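Local structure of succinyl-CoA ligase (ADP-forming) subunit alpha (Methanosaeta concilii, 6HXI) at residues B[393-405]-B[547-559]. The protein belongs to the succinyl-CoA synthetase family and joins a CoA-ligase region to a citrate-synthase-like helical domain, with coenzyme A bound in the model. Residues are numbered along the deposited sequence; the frame is centred on the assembly and turned at random.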
loop_
_atom_site.group_PDB
_atom_site.type_symbol
_atom_site.label_atom_id
_atom_site.label_comp_id
_atom_site.label_asym_id
_atom_site.label_seq_id
_atom_site.Cartn_x
_atom_site.Cartn_y
_atom_site.Cartn_z
ATOM N N PHE B 393 3.338 -18.132 -15.547
ATOM C CA PHE B 393 3.871 -19.504 -15.546
ATOM C C PHE B 393 4.836 -19.759 -16.659
ATOM O O PHE B 393 5.423 -20.839 -16.706
ATOM C CB PHE B 393 2.752 -20.560 -15.531
ATOM C CG PHE B 393 1.715 -20.336 -14.461
ATOM C CD1 PHE B 393 0.628 -19.484 -14.682
ATOM C CD2 PHE B 393 1.805 -20.980 -13.240
ATOM C CE1 PHE B 393 -0.325 -19.252 -13.685
ATOM C CE2 PHE B 393 0.838 -20.760 -12.247
ATOM C CZ PHE B 393 -0.205 -19.889 -12.476
ATOM N N LYS B 394 5.024 -18.756 -17.535
ATOM C CA LYS B 394 5.856 -18.842 -18.749
ATOM C C LYS B 394 5.421 -20.050 -19.602
ATOM O O LYS B 394 6.238 -20.851 -20.023
ATOM C CB LYS B 394 7.358 -18.819 -18.414
ATOM C CG LYS B 394 7.818 -17.466 -17.898
ATOM C CD LYS B 394 9.331 -17.345 -17.833
ATOM C CE LYS B 394 9.917 -18.208 -16.767
ATOM N NZ LYS B 394 11.394 -18.316 -16.897
ATOM N N LYS B 395 4.084 -20.216 -19.747
ATOM C CA LYS B 395 3.485 -21.311 -20.492
ATOM C C LYS B 395 2.425 -20.851 -21.452
ATOM O O LYS B 395 1.669 -19.948 -21.159
ATOM C CB LYS B 395 2.836 -22.355 -19.556
ATOM C CG LYS B 395 3.791 -23.069 -18.612
ATOM C CD LYS B 395 4.625 -24.106 -19.325
ATOM C CE LYS B 395 5.931 -24.313 -18.599
ATOM N NZ LYS B 395 5.743 -24.834 -17.229
ATOM N N GLU B 396 2.308 -21.561 -22.560
ATOM C CA GLU B 396 1.235 -21.390 -23.520
ATOM C C GLU B 396 0.251 -22.438 -23.027
ATOM O O GLU B 396 0.491 -23.623 -23.179
ATOM C CB GLU B 396 1.716 -21.665 -24.955
ATOM C CG GLU B 396 0.649 -21.280 -25.975
ATOM C CD GLU B 396 1.068 -21.043 -27.418
ATOM O OE1 GLU B 396 0.182 -20.649 -28.216
ATOM O OE2 GLU B 396 2.265 -21.226 -27.751
ATOM N N LEU B 397 -0.759 -22.005 -22.274
ATOM C CA LEU B 397 -1.646 -22.977 -21.623
ATOM C C LEU B 397 -2.671 -23.495 -22.559
ATOM O O LEU B 397 -3.130 -22.736 -23.409
ATOM C CB LEU B 397 -2.366 -22.326 -20.416
ATOM C CG LEU B 397 -1.515 -21.937 -19.212
ATOM C CD1 LEU B 397 -2.319 -21.139 -18.298
ATOM C CD2 LEU B 397 -1.004 -23.190 -18.475
ATOM N N PRO B 398 -3.168 -24.739 -22.332
ATOM C CA PRO B 398 -4.284 -25.218 -23.161
ATOM C C PRO B 398 -5.534 -24.402 -22.862
ATOM O O PRO B 398 -5.628 -23.783 -21.793
ATOM C CB PRO B 398 -4.431 -26.694 -22.777
ATOM C CG PRO B 398 -3.638 -26.885 -21.554
ATOM C CD PRO B 398 -2.743 -25.733 -21.318
ATOM N N GLU B 399 -6.467 -24.371 -23.805
ATOM C CA GLU B 399 -7.743 -23.640 -23.702
ATOM C C GLU B 399 -8.506 -23.873 -22.392
ATOM O O GLU B 399 -8.919 -22.888 -21.793
ATOM C CB GLU B 399 -8.654 -23.919 -24.924
ATOM C CG GLU B 399 -8.075 -23.251 -26.177
ATOM C CD GLU B 399 -8.821 -23.390 -27.488
ATOM O OE1 GLU B 399 -10.071 -23.309 -27.473
ATOM O OE2 GLU B 399 -8.145 -23.502 -28.540
ATOM N N TYR B 400 -8.630 -25.130 -21.903
ATOM C CA TYR B 400 -9.322 -25.390 -20.645
ATOM C C TYR B 400 -8.627 -24.758 -19.430
ATOM O O TYR B 400 -9.303 -24.401 -18.466
ATOM C CB TYR B 400 -9.590 -26.901 -20.386
ATOM C CG TYR B 400 -8.328 -27.662 -20.031
ATOM C CD1 TYR B 400 -7.515 -28.190 -21.023
ATOM C CD2 TYR B 400 -7.881 -27.739 -18.710
ATOM C CE1 TYR B 400 -6.332 -28.843 -20.715
ATOM C CE2 TYR B 400 -6.643 -28.309 -18.398
ATOM C CZ TYR B 400 -5.874 -28.860 -19.410
ATOM O OH TYR B 400 -4.704 -29.544 -19.184
ATOM N N ALA B 401 -7.287 -24.681 -19.443
ATOM C CA ALA B 401 -6.535 -24.085 -18.335
ATOM C C ALA B 401 -6.716 -22.532 -18.337
ATOM O O ALA B 401 -7.057 -21.957 -17.313
ATOM C CB ALA B 401 -5.048 -24.476 -18.429
ATOM N N ALA B 402 -6.545 -21.873 -19.497
ATOM C CA ALA B 402 -6.715 -20.420 -19.633
ATOM C C ALA B 402 -8.168 -20.012 -19.290
ATOM O O ALA B 402 -8.356 -19.026 -18.612
ATOM C CB ALA B 402 -6.363 -19.995 -21.059
ATOM N N HIS B 403 -9.179 -20.805 -19.686
ATOM C CA HIS B 403 -10.566 -20.506 -19.344
ATOM C C HIS B 403 -10.838 -20.722 -17.874
ATOM O O HIS B 403 -11.657 -20.014 -17.312
ATOM C CB HIS B 403 -11.538 -21.341 -20.189
ATOM C CG HIS B 403 -12.980 -20.954 -20.022
ATOM N ND1 HIS B 403 -13.778 -21.508 -19.003
ATOM C CD2 HIS B 403 -13.746 -20.112 -20.758
ATOM C CE1 HIS B 403 -14.994 -20.996 -19.168
ATOM N NE2 HIS B 403 -15.033 -20.159 -20.211
ATOM N N PHE B 404 -10.181 -21.699 -17.249
ATOM C CA PHE B 404 -10.316 -21.920 -15.824
ATOM C C PHE B 404 -9.808 -20.708 -15.045
ATOM O O PHE B 404 -10.470 -20.255 -14.121
ATOM C CB PHE B 404 -9.591 -23.201 -15.392
ATOM C CG PHE B 404 -9.830 -23.543 -13.953
ATOM C CD1 PHE B 404 -11.065 -24.031 -13.530
ATOM C CD2 PHE B 404 -8.844 -23.323 -12.999
ATOM C CE1 PHE B 404 -11.299 -24.306 -12.168
ATOM C CE2 PHE B 404 -9.079 -23.616 -11.640
ATOM C CZ PHE B 404 -10.308 -24.078 -11.237
ATOM N N ILE B 405 -8.657 -20.145 -15.455
ATOM C CA ILE B 405 -8.090 -18.956 -14.819
ATOM C C ILE B 405 -9.098 -17.807 -14.881
ATOM O O ILE B 405 -9.350 -17.169 -13.854
ATOM C CB ILE B 405 -6.719 -18.568 -15.448
ATOM C CG1 ILE B 405 -5.647 -19.627 -15.059
ATOM C CG2 ILE B 405 -6.299 -17.132 -14.982
ATOM C CD1 ILE B 405 -4.345 -19.529 -15.863
ATOM N N LEU B 547 -8.117 -27.495 -7.444
ATOM C CA LEU B 547 -8.251 -27.594 -8.903
ATOM C C LEU B 547 -7.080 -26.979 -9.629
ATOM O O LEU B 547 -6.760 -27.396 -10.733
ATOM C CB LEU B 547 -9.588 -27.030 -9.406
ATOM C CG LEU B 547 -10.821 -27.822 -8.968
ATOM C CD1 LEU B 547 -12.073 -27.118 -9.388
ATOM C CD2 LEU B 547 -10.784 -29.207 -9.505
ATOM N N PHE B 548 -6.415 -26.004 -8.984
ATOM C CA PHE B 548 -5.242 -25.395 -9.597
ATOM C C PHE B 548 -4.064 -26.387 -9.670
ATOM O O PHE B 548 -3.399 -26.455 -10.710
ATOM C CB PHE B 548 -4.870 -24.064 -8.977
ATOM C CG PHE B 548 -4.337 -23.157 -10.058
ATOM C CD1 PHE B 548 -2.999 -23.207 -10.432
ATOM C CD2 PHE B 548 -5.181 -22.291 -10.735
ATOM C CE1 PHE B 548 -2.511 -22.404 -11.464
ATOM C CE2 PHE B 548 -4.704 -21.504 -11.783
ATOM C CZ PHE B 548 -3.371 -21.563 -12.140
ATOM N N ILE B 549 -3.892 -27.232 -8.631
ATOM C CA ILE B 549 -2.910 -28.337 -8.648
ATOM C C ILE B 549 -3.293 -29.310 -9.779
ATOM O O ILE B 549 -2.422 -29.752 -10.530
ATOM C CB ILE B 549 -2.802 -29.098 -7.280
ATOM C CG1 ILE B 549 -2.470 -28.139 -6.093
ATOM C CG2 ILE B 549 -1.809 -30.300 -7.368
ATOM C CD1 ILE B 549 -1.322 -27.281 -6.333
ATOM N N ASP B 550 -4.586 -29.652 -9.896
ATOM C CA ASP B 550 -5.047 -30.545 -10.982
ATOM C C ASP B 550 -4.813 -29.971 -12.381
ATOM O O ASP B 550 -4.452 -30.712 -13.282
ATOM C CB ASP B 550 -6.492 -30.936 -10.796
ATOM C CG ASP B 550 -6.659 -32.032 -9.766
ATOM O OD1 ASP B 550 -5.675 -32.867 -9.583
ATOM O OD2 ASP B 550 -7.762 -32.097 -9.148
ATOM N N LEU B 551 -5.004 -28.659 -12.561
ATOM C CA LEU B 551 -4.773 -27.960 -13.829
ATOM C C LEU B 551 -3.274 -28.137 -14.209
ATOM O O LEU B 551 -2.942 -28.488 -15.352
ATOM C CB LEU B 551 -5.125 -26.460 -13.617
ATOM C CG LEU B 551 -4.966 -25.510 -14.803
ATOM C CD1 LEU B 551 -5.849 -24.292 -14.627
ATOM C CD2 LEU B 551 -3.540 -24.970 -14.901
ATOM N N MET B 552 -2.383 -27.865 -13.233
ATOM C CA MET B 552 -0.946 -27.978 -13.429
ATOM C C MET B 552 -0.513 -29.405 -13.747
ATOM O O MET B 552 0.287 -29.587 -14.654
ATOM C CB MET B 552 -0.195 -27.415 -12.245
ATOM C CG MET B 552 -0.212 -25.908 -12.226
ATOM S SD MET B 552 0.863 -25.285 -10.940
ATOM C CE MET B 552 -0.013 -25.777 -9.507
ATOM N N SER B 553 -1.086 -30.408 -13.056
ATOM C CA SER B 553 -0.844 -31.820 -13.347
ATOM C C SER B 553 -1.403 -32.186 -14.734
ATOM O O SER B 553 -0.829 -33.031 -15.406
ATOM C CB SER B 553 -1.503 -32.709 -12.296
ATOM O OG SER B 553 -0.880 -32.512 -11.042
ATOM N N SER B 554 -2.525 -31.570 -15.159
ATOM C CA SER B 554 -3.120 -31.817 -16.494
ATOM C C SER B 554 -2.232 -31.219 -17.597
ATOM O O SER B 554 -2.102 -31.852 -18.628
ATOM C CB SER B 554 -4.534 -31.261 -16.594
ATOM O OG SER B 554 -5.439 -31.912 -15.722
ATOM N N CYS B 555 -1.596 -30.034 -17.369
ATOM C CA CYS B 555 -0.690 -29.401 -18.357
ATOM C C CYS B 555 0.494 -30.354 -18.722
ATOM O O CYS B 555 0.866 -30.443 -19.884
ATOM C CB CYS B 555 -0.217 -28.007 -17.907
ATOM S SG CYS B 555 1.388 -27.477 -18.597
ATOM N N GLY B 556 0.994 -31.108 -17.740
ATOM C CA GLY B 556 2.086 -32.057 -17.910
ATOM C C GLY B 556 3.478 -31.446 -17.893
ATOM O O GLY B 556 4.448 -32.169 -17.661
ATOM N N ALA B 557 3.599 -30.119 -18.122
ATOM C CA ALA B 557 4.904 -29.430 -18.197
ATOM C C ALA B 557 5.494 -29.006 -16.832
ATOM O O ALA B 557 6.614 -28.469 -16.780
ATOM C CB ALA B 557 4.825 -28.244 -19.141
ATOM N N PHE B 558 4.774 -29.295 -15.740
ATOM C CA PHE B 558 5.237 -28.991 -14.399
ATOM C C PHE B 558 5.590 -30.271 -13.628
ATOM O O PHE B 558 4.762 -31.175 -13.538
ATOM C CB PHE B 558 4.167 -28.203 -13.614
ATOM C CG PHE B 558 3.539 -27.007 -14.292
ATOM C CD1 PHE B 558 4.140 -25.754 -14.229
ATOM C CD2 PHE B 558 2.307 -27.114 -14.926
ATOM C CE1 PHE B 558 3.526 -24.634 -14.807
ATOM C CE2 PHE B 558 1.683 -25.989 -15.482
ATOM C CZ PHE B 558 2.301 -24.761 -15.426
ATOM N N SER B 559 6.788 -30.329 -13.031
ATOM C CA SER B 559 7.214 -31.452 -12.180
ATOM C C SER B 559 6.573 -31.289 -10.795
ATOM O O SER B 559 5.981 -30.244 -10.524
ATOM C CB SER B 559 8.733 -31.447 -12.024
ATOM O OG SER B 559 9.169 -30.357 -11.229
HETATM O O HOH W 1 -3.190 -30.381 -21.386
#
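Phe404 packs on Leu547, Phe548 and Leu551, and Ala401 on Leu551, in a buried, nearly antiparallel helix-helix contact within the citrate-synthase-like domain. The short axes of helices 399-405 and 547-555 run at 159° to each other and approach to 10.4 Å. Ala401, small enough to sit where the two backbones come nearest, rests its CB on the branch point of Leu551, 3.8 Å from CG. One turn on, Phe404 points its CB at the other helix, and with CG anti to the backbone N (chi1 -174°) the ring reaches Leu551 and Leu547. Its CD2 meets Leu551 CD1 at 3.5 Å, while CZ comes equally near CB of Leu547, whose side chain lies roughly at right angles to it. Helix 500-512 also touches this ring, and Phe513 meets it edge-to-face.

Phe548 extends the apolar seam. Ile405 CG1 comes in at its ring edge, and Phe393 and Phe548 approach each other from opposite directions, with CZ of Phe393 3.6 Å from Phe548 CE1. These two rings are near parallel but slid so far apart that they hardly overlap; Leu572 and Leu575 of helix 571-594 also pack on Phe548.

Beyond the helix ends the loops meet differently. The Lys395 chain, bent at chi2 and chi4, brings NZ to the Phe558 ring in an off-centre cation-pi contact, 3.8 Å from the ring centroid and 34° off its normal, with CD and CE against Ala557 CB and CG beside the Phe558 ring. Cys555 forms a disulfide with Cys618 of a second subunit.

At the polar margin Tyr400 lays its phenol tip against Ser554 CB, and its OH bonds a water at 2.8 Å, which donates weakly to Ser554 O. Ser554 OG also bonds Ser515 OG, and donates to Asp550 O at 2.9 Å, from the carbonyl face opposite Ser554 N.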